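Local coordinates for protein computational Design of Enzyme (Synthetic construct, PDB 3TP4) that is a computationally designed enzyme, probably built on a glycosidase-like TIM barrel to carry an activated serine-containing catalytic triad, at residues G38-G43 and G61-V66; G43-P48 and P333-A338. One frame throughout, in Å; residues are numbered along the deposited sequence.

Interaction 1. Residues G38-G43 and G61-V66; sequences GTTSSG and GDFPAV
Thr39 and Pro64 mark the closest approach of two irregular loop segments, 7.9 Å between their CA atoms, and no hydrogen bond links the two backbones; side chains fill the space. Segment 38-43 starts as a tight bend in which Gly38 O accepts from two amides, Ser41 N at 3.2 Å and Ser42 N at 3.0 Å. Segment 61-66 begins at Gly61, which leaves helix 55-60 with positive phi, and runs extended through Phe63 and Pro64.

The Thr39 side chain heads for the corner of the proline ring: its methyl CG2 stands 3.7 Å from Pro64 CG. A chi1 of -165° turns OG1 away from the residue's own amide nitrogen, and there the hydroxyl borders the same corner, yet its bonds go to Ser54 OG and His36 ND1. Beside this pair, Thr40 CG2 approaches Phe63 CE2 obliquely at 4.2 Å. Replacing Thr39 with alanine would probably leave a gap beside Pro64 and deprive Ser54 and His36 of a buried hydroxyl partner.

Val56 touches both Thr39 and Pro64 from helix 55-60, and Phe34 and His36 pack on the proline from strand 32-37. The contact lies within a right-handed beta-alpha-beta crossover, joining the loop after strand 32-37 to the loop before strand 66-70 in a TIM barrel; Thr39 lies near the probable catalytic triad without touching it.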
loop_
_atom_site.group_PDB
_atom_site.type_symbol
_atom_site.label_atom_id
_atom_site.label_comp_id
_atom_site.label_asym_id
_atom_site.label_seq_id
_atom_site.Cartn_x
_atom_site.Cartn_y
_atom_site.Cartn_z
ATOM N N GLY A 38 14.311 4.138 -2.338
ATOM C CA GLY A 38 15.313 4.209 -3.389
ATOM C C GLY A 38 16.710 4.180 -2.807
ATOM O O GLY A 38 17.579 4.968 -3.190
ATOM N N THR A 39 16.936 3.264 -1.874
ATOM C CA THR A 39 18.105 3.382 -1.015
ATOM C C THR A 39 19.403 3.062 -1.747
ATOM O O THR A 39 20.450 3.598 -1.399
ATOM C CB THR A 39 17.974 2.545 0.274
ATOM O OG1 THR A 39 18.963 2.974 1.216
ATOM C CG2 THR A 39 18.151 1.057 -0.013
ATOM N N THR A 40 19.323 2.195 -2.755
ATOM C CA THR A 40 20.482 1.856 -3.572
ATOM C C THR A 40 20.426 2.497 -4.960
ATOM O O THR A 40 21.244 2.182 -5.820
ATOM C CB THR A 40 20.669 0.327 -3.748
ATOM O OG1 THR A 40 19.486 -0.251 -4.319
ATOM C CG2 THR A 40 20.981 -0.355 -2.416
ATOM N N SER A 41 19.475 3.401 -5.166
ATOM C CA SER A 41 19.271 4.010 -6.478
ATOM C C SER A 41 19.497 5.524 -6.467
ATOM O O SER A 41 19.812 6.115 -7.496
ATOM C CB SER A 41 17.873 3.671 -7.022
ATOM O OG SER A 41 16.853 4.052 -6.106
ATOM N N SER A 42 19.335 6.144 -5.301
ATOM C CA SER A 42 19.620 7.568 -5.122
ATOM C C SER A 42 20.473 7.751 -3.872
ATOM O O SER A 42 20.083 7.305 -2.801
ATOM C CB SER A 42 18.325 8.362 -4.958
ATOM O OG SER A 42 17.416 8.081 -6.008
ATOM N N GLY A 43 21.636 8.387 -4.009
ATOM C CA GLY A 43 22.515 8.621 -2.872
ATOM C C GLY A 43 23.357 9.878 -3.016
ATOM O O GLY A 43 23.687 10.285 -4.130
ATOM N N GLY A 61 26.762 1.748 8.546
ATOM C CA GLY A 61 27.492 0.493 8.522
ATOM C C GLY A 61 26.634 -0.685 8.075
ATOM O O GLY A 61 27.153 -1.787 7.897
ATOM N N ASP A 62 25.330 -0.456 7.891
ATOM C CA ASP A 62 24.423 -1.492 7.370
ATOM C C ASP A 62 23.372 -0.928 6.402
ATOM O O ASP A 62 23.035 0.251 6.446
ATOM C CB ASP A 62 23.717 -2.221 8.518
ATOM C CG ASP A 62 23.231 -3.620 8.128
ATOM O OD1 ASP A 62 23.343 -3.995 6.944
ATOM O OD2 ASP A 62 22.728 -4.343 9.015
ATOM N N PHE A 63 22.855 -1.781 5.524
ATOM C CA PHE A 63 21.760 -1.384 4.655
ATOM C C PHE A 63 20.482 -1.396 5.480
ATOM O O PHE A 63 20.439 -2.033 6.528
ATOM C CB PHE A 63 21.636 -2.349 3.483
ATOM C CG PHE A 63 22.795 -2.301 2.529
ATOM C CD1 PHE A 63 23.915 -3.092 2.734
ATOM C CD2 PHE A 63 22.761 -1.475 1.420
ATOM C CE1 PHE A 63 24.989 -3.055 1.840
ATOM C CE2 PHE A 63 23.842 -1.426 0.526
ATOM C CZ PHE A 63 24.943 -2.216 0.734
ATOM N N PRO A 64 19.437 -0.695 5.014
ATOM C CA PRO A 64 18.166 -0.740 5.751
ATOM C C PRO A 64 17.558 -2.130 5.677
ATOM O O PRO A 64 17.893 -2.901 4.770
ATOM C CB PRO A 64 17.276 0.250 4.997
ATOM C CG PRO A 64 17.890 0.353 3.629
ATOM C CD PRO A 64 19.356 0.124 3.791
ATOM N N ALA A 65 16.680 -2.450 6.620
ATOM C CA ALA A 65 15.971 -3.732 6.598
ATOM C C ALA A 65 14.867 -3.698 5.549
ATOM O O ALA A 65 14.476 -4.739 5.013
ATOM C CB ALA A 65 15.379 -4.055 7.978
ATOM N N VAL A 66 14.358 -2.502 5.262
ATOM C CA VAL A 66 13.317 -2.352 4.244
ATOM C C VAL A 66 13.808 -1.453 3.099
ATOM O O VAL A 66 14.298 -0.355 3.334
ATOM C CB VAL A 66 12.005 -1.812 4.848
ATOM C CG1 VAL A 66 11.105 -1.248 3.749
ATOM C CG2 VAL A 66 11.270 -2.924 5.655
#

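Interaction 2. Residues G43-P48 and P333-A338; sequences GLTTGP and PVPGDA
Two loops of the barrel, each leading from a strand to a helix, meet where Leu44 and Thr45 pack against Val334 and Pro335. The contact is purely apolar. Thr45 does most from its side: methyl CG2 lies 3.8 Å from Val334 CB, equally near the CG1 branch, and 3.9 Å from Pro335 CD. A chi1 of 72° sets CG2 anti to the carbonyl carbon, aiming the methyl at the valine while OG1 bonds to Asp55 and Asn58. Thr45 and Val334 pass one another in opposite directions; Leu44, in contrast, crosses the valine nearly at a right angle, bringing CD1 to 4.0 Å from Val334 CG2.

Val334 opens a type II turn that runs to Asp337. Asp337 N donates to Val334 O at 2.9 Å, and in return Val334 N bonds to Asp337 OD2 at 2.9 Å, arriving from above the carboxylate plane. His330 is a second partner for that oxygen, which should steady the carboxylate. Around the contact, Asp55 of helix 55-60 touches Val334 and accepts from Leu44 N, while Pro333 rests on Leu340 and Phe343 of helix 340-348, downstream of strand 318-321.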
loop_
_atom_site.group_PDB
_atom_site.type_symbol
_atom_site.label_atom_id
_atom_site.label_comp_id
_atom_site.label_asym_id
_atom_site.label_seq_id
_atom_site.Cartn_x
_atom_site.Cartn_y
_atom_site.Cartn_z
ATOM N N GLY A 43 21.636 8.387 -4.009
ATOM C CA GLY A 43 22.515 8.621 -2.872
ATOM C C GLY A 43 23.357 9.878 -3.016
ATOM O O GLY A 43 23.687 10.285 -4.130
ATOM N N LEU A 44 23.703 10.495 -1.891
ATOM C CA LEU A 44 24.588 11.659 -1.899
ATOM C C LEU A 44 26.026 11.260 -1.623
ATOM O O LEU A 44 26.938 12.046 -1.850
ATOM C CB LEU A 44 24.164 12.702 -0.863
ATOM C CG LEU A 44 22.675 12.991 -0.689
ATOM C CD1 LEU A 44 22.507 14.344 -0.029
ATOM C CD2 LEU A 44 21.967 12.961 -2.020
ATOM N N THR A 45 26.241 10.047 -1.125
ATOM C CA THR A 45 27.597 9.630 -0.769
ATOM C C THR A 45 28.060 8.463 -1.624
ATOM O O THR A 45 29.177 7.981 -1.467
ATOM C CB THR A 45 27.702 9.185 0.709
ATOM O OG1 THR A 45 27.055 7.918 0.873
ATOM C CG2 THR A 45 27.072 10.199 1.626
ATOM N N THR A 46 27.196 8.006 -2.523
ATOM C CA THR A 46 27.456 6.785 -3.281
ATOM C C THR A 46 28.126 7.037 -4.623
ATOM O O THR A 46 28.704 6.125 -5.213
ATOM C CB THR A 46 26.148 6.056 -3.587
ATOM O OG1 THR A 46 25.242 6.983 -4.193
ATOM C CG2 THR A 46 25.525 5.503 -2.298
ATOM N N GLY A 47 28.028 8.267 -5.116
ATOM C CA GLY A 47 28.327 8.521 -6.514
ATOM C C GLY A 47 27.298 7.774 -7.349
ATOM O O GLY A 47 26.225 7.448 -6.846
ATOM N N PRO A 48 27.616 7.494 -8.623
ATOM C CA PRO A 48 26.714 6.756 -9.516
ATOM C C PRO A 48 26.245 5.439 -8.903
ATOM O O PRO A 48 27.066 4.640 -8.455
ATOM C CB PRO A 48 27.592 6.480 -10.738
ATOM C CG PRO A 48 28.563 7.610 -10.752
ATOM C CD PRO A 48 28.857 7.904 -9.308
ATOM N N PRO A 333 20.326 11.614 6.863
ATOM C CA PRO A 333 21.478 12.520 6.987
ATOM C C PRO A 333 22.757 11.913 6.422
ATOM O O PRO A 333 22.948 10.700 6.485
ATOM C CB PRO A 333 21.628 12.707 8.504
ATOM C CG PRO A 333 20.305 12.360 9.075
ATOM C CD PRO A 333 19.703 11.317 8.167
ATOM N N VAL A 334 23.623 12.763 5.878
ATOM C CA VAL A 334 24.908 12.340 5.345
ATOM C C VAL A 334 25.963 13.257 5.955
ATOM O O VAL A 334 25.612 14.215 6.648
ATOM C CB VAL A 334 24.925 12.380 3.795
ATOM C CG1 VAL A 334 23.865 11.445 3.244
ATOM C CG2 VAL A 334 24.693 13.794 3.283
ATOM N N PRO A 335 27.253 12.941 5.761
ATOM C CA PRO A 335 28.254 13.782 6.423
ATOM C C PRO A 335 28.027 15.240 6.043
ATOM O O PRO A 335 27.743 15.542 4.886
ATOM C CB PRO A 335 29.573 13.259 5.857
ATOM C CG PRO A 335 29.287 11.828 5.546
ATOM C CD PRO A 335 27.871 11.825 5.024
ATOM N N GLY A 336 28.114 16.133 7.016
ATOM C CA GLY A 336 27.831 17.528 6.762
ATOM C C GLY A 336 26.491 17.957 7.317
ATOM O O GLY A 336 26.296 19.139 7.585
ATOM N N ASP A 337 25.566 17.008 7.481
ATOM C CA ASP A 337 24.248 17.318 8.022
ATOM C C ASP A 337 24.280 17.346 9.530
ATOM O O ASP A 337 24.929 16.508 10.159
ATOM C CB ASP A 337 23.205 16.286 7.577
ATOM C CG ASP A 337 22.949 16.320 6.087
ATOM O OD1 ASP A 337 23.299 17.331 5.442
ATOM O OD2 ASP A 337 22.387 15.332 5.569
ATOM N N ALA A 338 23.555 18.292 10.115
ATOM C CA ALA A 338 23.538 18.425 11.563
ATOM C C ALA A 338 22.934 17.190 12.255
ATOM O O ALA A 338 23.312 16.855 13.385
ATOM C CB ALA A 338 22.788 19.691 11.967
#

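How the interactions relate
Strand 32-37 leads first into 38-43 and then, through the shared Gly43, into 43-48, so one loop supplies a segment to each contact. Interaction 1 closes early, when the chain has passed through helix 55-60 and returned at 61-66 to enter strand 66-70. Interaction 2 waits until the chain has gone round most of the barrel and reached 333-338, beyond strand 318-321. The segments alternate along the sequence, making the two contacts cross. Their centres lie 12 Å apart, with Gly43 as the join. Since strand 32-37 pairs with both 66-70 and 318-321, its outgoing loop ties together connections belonging to both neighbours.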